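Local coordinates for F5/8 type C domain protein (Clostridium perfringens, PDB 7JRM) that probably binds mucin carbohydrate as a calcium-containing module of ZmpB, an O-glycopeptidase that cleaves mucins, at residues L234-L244 / L257-L268. Sequence-based numbering, arbitrary orientation.
Sequences LNKAIEEAKKL and LKNAISKGEEAL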
ATOM      1  N   LEU A 234       3.608  -7.688 -10.516  1.00 20.39           N
ATOM      2  CA  LEU A 234       2.952  -6.470 -10.051  1.00 16.60           C
ATOM      3  C   LEU A 234       3.951  -5.522  -9.400  1.00 21.69           C
ATOM      4  O   LEU A 234       3.871  -4.303  -9.588  1.00 19.87           O
ATOM      5  CB  LEU A 234       1.823  -6.814  -9.079  1.00 15.16           C
ATOM      6  CG  LEU A 234       1.049  -5.613  -8.533  1.00 15.42           C
ATOM      7  CD1 LEU A 234       0.446  -4.811  -9.676  1.00 13.35           C
ATOM      8  CD2 LEU A 234      -0.027  -6.052  -7.554  1.00 15.77           C
ATOM      9  N   ASN A 235       4.899  -6.066  -8.631  1.00 20.41           N
ATOM     10  CA  ASN A 235       5.948  -5.234  -8.049  1.00 21.94           C
ATOM     11  C   ASN A 235       6.781  -4.564  -9.133  1.00 21.23           C
ATOM     12  O   ASN A 235       7.183  -3.403  -8.991  1.00 18.95           O
ATOM     13  CB  ASN A 235       6.843  -6.074  -7.136  1.00 20.70           C
ATOM     14  CG  ASN A 235       6.633  -5.766  -5.669  1.00 26.84           C
ATOM     15  OD1 ASN A 235       6.553  -4.603  -5.271  1.00 25.69           O
ATOM     16  ND2 ASN A 235       6.547  -6.809  -4.852  1.00 29.06           N
ATOM     17  N   LYS A 236       7.046  -5.282 -10.226  1.00 18.48           N
ATOM     18  CA  LYS A 236       7.831  -4.715 -11.318  1.00 24.46           C
ATOM     19  C   LYS A 236       7.091  -3.568 -11.996  1.00 19.81           C
ATOM     20  O   LYS A 236       7.693  -2.536 -12.314  1.00 20.52           O
ATOM     21  CB  LYS A 236       8.173  -5.808 -12.330  1.00 21.63           C
ATOM     22  CG  LYS A 236       9.161  -5.386 -13.404  1.00 26.40           C
ATOM     23  CD  LYS A 236       9.476  -6.548 -14.334  1.00 24.71           C
ATOM     24  CE  LYS A 236      10.108  -6.066 -15.629  1.00 30.01           C
ATOM     25  NZ  LYS A 236       9.133  -5.340 -16.487  1.00 24.54           N
ATOM     26  N   ALA A 237       5.785  -3.729 -12.223  1.00 18.87           N
ATOM     27  CA  ALA A 237       5.014  -2.677 -12.879  1.00 18.69           C
ATOM     28  C   ALA A 237       4.841  -1.458 -11.983  1.00 24.04           C
ATOM     29  O   ALA A 237       4.819  -0.326 -12.478  1.00 21.88           O
ATOM     30  CB  ALA A 237       3.651  -3.218 -13.310  1.00 21.77           C
ATOM     31  N   ILE A 238       4.717  -1.664 -10.669  1.00 20.38           N
ATOM     32  CA  ILE A 238       4.539  -0.540  -9.753  1.00 20.52           C
ATOM     33  C   ILE A 238       5.814   0.292  -9.677  1.00 21.84           C
ATOM     34  O   ILE A 238       5.774   1.526  -9.743  1.00 22.44           O
ATOM     35  CB  ILE A 238       4.110  -1.043  -8.363  1.00 19.49           C
ATOM     36  CG1 ILE A 238       2.649  -1.492  -8.380  1.00 21.31           C
ATOM     37  CG2 ILE A 238       4.320   0.038  -7.312  1.00 16.61           C
ATOM     38  CD1 ILE A 238       2.207  -2.169  -7.104  1.00 21.06           C
ATOM     39  N   GLU A 239       6.965  -0.372  -9.538  1.00 21.42           N
ATOM     40  CA  GLU A 239       8.229   0.350  -9.423  1.00 24.33           C
ATOM     41  C   GLU A 239       8.514   1.168 -10.675  1.00 26.22           C
ATOM     42  O   GLU A 239       9.008   2.299 -10.588  1.00 27.03           O
ATOM     43  CB  GLU A 239       9.370  -0.630  -9.149  1.00 27.12           C
ATOM     44  CG  GLU A 239       9.316  -1.284  -7.779  1.00 30.90           C
ATOM     45  CD  GLU A 239       9.000  -0.299  -6.670  1.00 31.23           C
ATOM     46  OE1 GLU A 239       9.705   0.726  -6.560  1.00 32.59           O
ATOM     47  OE2 GLU A 239       8.043  -0.551  -5.907  1.00 30.49           O
ATOM     48  N   GLU A 240       8.211   0.616 -11.851  1.00 21.04           N
ATOM     49  CA  GLU A 240       8.403   1.368 -13.085  1.00 26.27           C
ATOM     50  C   GLU A 240       7.377   2.485 -13.223  1.00 28.02           C
ATOM     51  O   GLU A 240       7.674   3.525 -13.822  1.00 31.89           O
ATOM     52  CB  GLU A 240       8.342   0.428 -14.288  1.00 27.70           C
ATOM     53  CG  GLU A 240       9.510  -0.544 -14.367  1.00 32.40           C
ATOM     54  CD  GLU A 240       9.325  -1.601 -15.438  1.00 36.51           C
ATOM     55  OE1 GLU A 240      10.101  -2.579 -15.450  1.00 36.81           O
ATOM     56  OE2 GLU A 240       8.404  -1.453 -16.269  1.00 35.45           O
ATOM     57  N   ALA A 241       6.174   2.294 -12.677  1.00 23.65           N
ATOM     58  CA  ALA A 241       5.169   3.351 -12.720  1.00 26.39           C
ATOM     59  C   ALA A 241       5.521   4.486 -11.769  1.00 26.25           C
ATOM     60  O   ALA A 241       5.329   5.663 -12.100  1.00 25.17           O
ATOM     61  CB  ALA A 241       3.790   2.779 -12.390  1.00 23.19           C
ATOM     62  N   LYS A 242       6.039   4.156 -10.585  1.00 24.88           N
ATOM     63  CA  LYS A 242       6.433   5.177  -9.621  1.00 25.20           C
ATOM     64  C   LYS A 242       7.622   6.005 -10.093  1.00 28.29           C
ATOM     65  O   LYS A 242       7.893   7.057  -9.504  1.00 25.76           O
ATOM     66  CB  LYS A 242       6.752   4.526  -8.273  1.00 24.63           C
ATOM     67  CG  LYS A 242       5.516   4.095  -7.494  1.00 27.20           C
ATOM     68  CD  LYS A 242       5.862   3.655  -6.079  1.00 29.90           C
ATOM     69  CE  LYS A 242       7.055   2.712  -6.060  1.00 31.69           C
ATOM     70  NZ  LYS A 242       7.268   2.126  -4.707  1.00 32.57           N
ATOM     71  N   LYS A 243       8.331   5.560 -11.131  1.00 24.18           N
ATOM     72  CA  LYS A 243       9.454   6.312 -11.678  1.00 28.19           C
ATOM     73  C   LYS A 243       9.020   7.452 -12.589  1.00 30.05           C
ATOM     74  O   LYS A 243       9.857   8.287 -12.948  1.00 29.39           O
ATOM     75  CB  LYS A 243      10.385   5.375 -12.450  1.00 30.30           C
ATOM     76  CG  LYS A 243      11.698   5.075 -11.747  1.00 29.12           C
ATOM     77  CD  LYS A 243      12.359   3.833 -12.324  1.00 30.53           C
ATOM     78  CE  LYS A 243      12.305   3.828 -13.844  1.00 35.30           C
ATOM     79  NZ  LYS A 243      12.708   2.511 -14.410  1.00 43.63           N
ATOM     80  N   LEU A 244       7.746   7.508 -12.967  1.00 30.57           N
ATOM     81  CA  LEU A 244       7.259   8.519 -13.891  1.00 31.93           C
ATOM     82  C   LEU A 244       6.909   9.807 -13.156  1.00 35.17           C
ATOM     83  O   LEU A 244       6.535   9.797 -11.981  1.00 32.94           O
ATOM     84  CB  LEU A 244       6.034   8.008 -14.651  1.00 29.63           C
ATOM     85  CG  LEU A 244       6.274   6.811 -15.573  1.00 31.33           C
ATOM     86  CD1 LEU A 244       5.004   6.445 -16.321  1.00 31.86           C
ATOM     87  CD2 LEU A 244       7.408   7.101 -16.543  1.00 33.53           C
ATOM     88  N   LEU A 257      -3.612   6.850 -13.349  1.00 25.21           N
ATOM     89  CA  LEU A 257      -2.405   6.085 -13.053  1.00 24.23           C
ATOM     90  C   LEU A 257      -2.111   6.080 -11.560  1.00 20.51           C
ATOM     91  O   LEU A 257      -1.743   5.043 -10.995  1.00 16.36           O
ATOM     92  CB  LEU A 257      -1.218   6.653 -13.831  1.00 25.33           C
ATOM     93  CG  LEU A 257       0.153   6.079 -13.467  1.00 25.51           C
ATOM     94  CD1 LEU A 257       0.248   4.618 -13.881  1.00 23.11           C
ATOM     95  CD2 LEU A 257       1.270   6.895 -14.099  1.00 23.57           C
ATOM     96  N   LYS A 258      -2.274   7.232 -10.903  1.00 21.63           N
ATOM     97  CA  LYS A 258      -2.065   7.305  -9.461  1.00 22.47           C
ATOM     98  C   LYS A 258      -3.017   6.378  -8.718  1.00 22.78           C
ATOM     99  O   LYS A 258      -2.628   5.728  -7.740  1.00 23.16           O
ATOM    100  CB  LYS A 258      -2.237   8.747  -8.983  1.00 26.90           C
ATOM    101  CG  LYS A 258      -1.905   8.970  -7.519  1.00 29.38           C
ATOM    102  CD  LYS A 258      -0.491   8.520  -7.196  1.00 33.43           C
ATOM    103  CE  LYS A 258      -0.428   7.848  -5.836  1.00 34.93           C
ATOM    104  NZ  LYS A 258      -0.791   8.789  -4.741  1.00 29.30           N
ATOM    105  N   ASN A 259      -4.272   6.303  -9.168  1.00 19.43           N
ATOM    106  CA  ASN A 259      -5.228   5.400  -8.539  1.00 19.94           C
ATOM    107  C   ASN A 259      -4.859   3.944  -8.790  1.00 18.22           C
ATOM    108  O   ASN A 259      -5.061   3.088  -7.921  1.00 15.41           O
ATOM    109  CB  ASN A 259      -6.640   5.692  -9.047  1.00 26.12           C
ATOM    110  CG  ASN A 259      -7.137   7.063  -8.633  1.00 28.72           C
ATOM    111  OD1 ASN A 259      -6.558   7.709  -7.759  1.00 28.77           O
ATOM    112  ND2 ASN A 259      -8.216   7.517  -9.261  1.00 35.28           N
ATOM    113  N   ALA A 260      -4.314   3.644  -9.972  1.00 17.86           N
ATOM    114  CA  ALA A 260      -3.916   2.274 -10.277  1.00 19.80           C
ATOM    115  C   ALA A 260      -2.701   1.856  -9.457  1.00 15.90           C
ATOM    116  O   ALA A 260      -2.607   0.702  -9.023  1.00 15.29           O
ATOM    117  CB  ALA A 260      -3.633   2.127 -11.771  1.00 17.62           C
ATOM    118  N   ILE A 261      -1.759   2.777  -9.241  1.00 17.31           N
ATOM    119  CA  ILE A 261      -0.617   2.484  -8.381  1.00 12.56           C
ATOM    120  C   ILE A 261      -1.087   2.183  -6.964  1.00 18.40           C
ATOM    121  O   ILE A 261      -0.585   1.260  -6.309  1.00 19.92           O
ATOM    122  CB  ILE A 261       0.389   3.651  -8.408  1.00 16.19           C
ATOM    123  CG1 ILE A 261       0.974   3.824  -9.809  1.00 17.01           C
ATOM    124  CG2 ILE A 261       1.503   3.424  -7.394  1.00 17.36           C
ATOM    125  CD1 ILE A 261       1.795   5.086  -9.975  1.00 19.82           C
ATOM    126  N   SER A 262      -2.064   2.949  -6.474  1.00 18.66           N
ATOM    127  CA  SER A 262      -2.600   2.705  -5.138  1.00 21.04           C
ATOM    128  C   SER A 262      -3.317   1.363  -5.066  1.00 17.73           C
ATOM    129  O   SER A 262      -3.153   0.618  -4.093  1.00 19.48           O
ATOM    130  CB  SER A 262      -3.539   3.841  -4.734  1.00 21.49           C
ATOM    131  OG  SER A 262      -2.863   5.086  -4.739  1.00 23.74           O
ATOM    132  N   LYS A 263      -4.119   1.037  -6.084  1.00 18.37           N
ATOM    133  CA  LYS A 263      -4.782  -0.263  -6.111  1.00 16.34           C
ATOM    134  C   LYS A 263      -3.773  -1.400  -6.199  1.00 17.54           C
ATOM    135  O   LYS A 263      -4.003  -2.479  -5.640  1.00 16.55           O
ATOM    136  CB  LYS A 263      -5.766  -0.334  -7.279  1.00 20.56           C
ATOM    137  CG  LYS A 263      -6.948   0.616  -7.161  1.00 19.63           C
ATOM    138  CD  LYS A 263      -7.662   0.446  -5.831  1.00 22.99           C
ATOM    139  N   GLY A 264      -2.655  -1.180  -6.893  1.00 15.89           N
ATOM    140  CA  GLY A 264      -1.616  -2.195  -6.938  1.00 16.20           C
ATOM    141  C   GLY A 264      -0.939  -2.390  -5.595  1.00 18.08           C
ATOM    142  O   GLY A 264      -0.627  -3.519  -5.206  1.00 16.01           O
ATOM    143  N   GLU A 265      -0.705  -1.296  -4.867  1.00 16.18           N
ATOM    144  CA  GLU A 265      -0.101  -1.406  -3.543  1.00 17.44           C
ATOM    145  C   GLU A 265      -1.028  -2.131  -2.575  1.00 17.26           C
ATOM    146  O   GLU A 265      -0.567  -2.897  -1.719  1.00 16.35           O
ATOM    147  CB  GLU A 265       0.255  -0.018  -3.010  1.00 19.63           C
ATOM    148  CG  GLU A 265       1.476   0.606  -3.666  1.00 18.16           C
ATOM    149  CD  GLU A 265       1.584   2.095  -3.398  1.00 23.19           C
ATOM    150  OE1 GLU A 265       0.531   2.758  -3.291  1.00 22.37           O
ATOM    151  OE2 GLU A 265       2.721   2.602  -3.296  1.00 18.18           O
ATOM    152  N   GLU A 266      -2.338  -1.901  -2.693  1.00 14.20           N
ATOM    153  CA  GLU A 266      -3.293  -2.645  -1.878  1.00 17.03           C
ATOM    154  C   GLU A 266      -3.279  -4.126  -2.236  1.00 18.71           C
ATOM    155  O   GLU A 266      -3.389  -4.986  -1.353  1.00 18.79           O
ATOM    156  CB  GLU A 266      -4.700  -2.072  -2.053  1.00 18.64           C
ATOM    157  CG  GLU A 266      -4.846  -0.615  -1.653  1.00 23.43           C
ATOM    158  CD  GLU A 266      -6.104   0.015  -2.219  1.00 29.98           C
ATOM    159  OE1 GLU A 266      -7.127  -0.695  -2.323  1.00 30.36           O
ATOM    160  OE2 GLU A 266      -6.070   1.215  -2.561  1.00 24.89           O
ATOM    161  N   ALA A 267      -3.144  -4.442  -3.527  1.00 16.23           N
ATOM    162  CA  ALA A 267      -3.140  -5.836  -3.955  1.00 19.77           C
ATOM    163  C   ALA A 267      -1.928  -6.588  -3.424  1.00 18.25           C
ATOM    164  O   ALA A 267      -2.022  -7.788  -3.142  1.00 21.11           O
ATOM    165  CB  ALA A 267      -3.188  -5.917  -5.480  1.00 20.22           C
ATOM    166  N   LEU A 268      -0.786  -5.906  -3.283  1.00 18.71           N
ATOM    167  CA  LEU A 268       0.394  -6.553  -2.719  1.00 19.13           C
ATOM    168  C   LEU A 268       0.142  -7.004  -1.286  1.00 16.03           C
ATOM    169  O   LEU A 268       0.562  -8.096  -0.887  1.00 16.95           O
ATOM    170  CB  LEU A 268       1.593  -5.605  -2.774  1.00 16.12           C
ATOM    171  CG  LEU A 268       2.121  -5.195  -4.151  1.00 22.65           C
ATOM    172  CD1 LEU A 268       3.243  -4.178  -4.012  1.00 21.77           C
ATOM    173  CD2 LEU A 268       2.592  -6.409  -4.933  1.00 21.27           C
TER
HETATM  174  O   HOH W   1       4.947   1.614  -3.024  1.00 22.23           O
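Ile238 on helix 232-242 reaches over Gly264 on helix 251-270, near where the CA atoms of Ile238 and Ile261 are 6.1 Å apart, the nearest pair between the segments. The CB of Ile238 points at the facing helix. There the side chain divides: CG2 comes to 4.4 Å from CG2 of Ile261, a loose apolar contact, while CG1 lies beside the backbone N (chi1 -74°) and, with chi2 extended, carries CD1 forward. That methyl sits 3.5 Å from the carbonyl carbon of Gly264 and also touches CD1 of Leu268, 3.8 Å away. Because Gly264 has no side chain, CD1 of Ile238 can rest directly on the backbone.

Toward the start of 234-244, CD2 of Leu234 also reaches Gly264, 3.5 Å from its O, and packs against CB of Ala267 and, at 3.7 Å, against CD2 of Leu268. Both methyls of Leu268 border the amide of Asn235: CD2 lies near ND2, and CD1, which also meets Ile238, is 3.6 Å from OD1. At the other end of the contact, CB of Ala241 meets CD1 of Ile261 at 3.9 Å, and Leu244 and Leu257 touch more distantly. Helix 273-288 adds Ile276 against Leu234 and Leu283 against Ile238, completing a small three-helix bundle between the flanking domains.

Along one border, Lys242 lays CG against CG2 of Ile261, then bends at chi3 (-47°). Its NZ forms a salt bridge with OE2 of Glu239 in its own helix; a single water bridges it to OE2 of Glu265, which it does not touch directly, though their charges may attract. No direct hydrogen bond joins the two segments, whose helices run roughly antiparallel at 145°. Aliphatic branches dominate, packing on each other and on the bare backbone at Gly264, consistent with association driven mainly by hydrophobic burial.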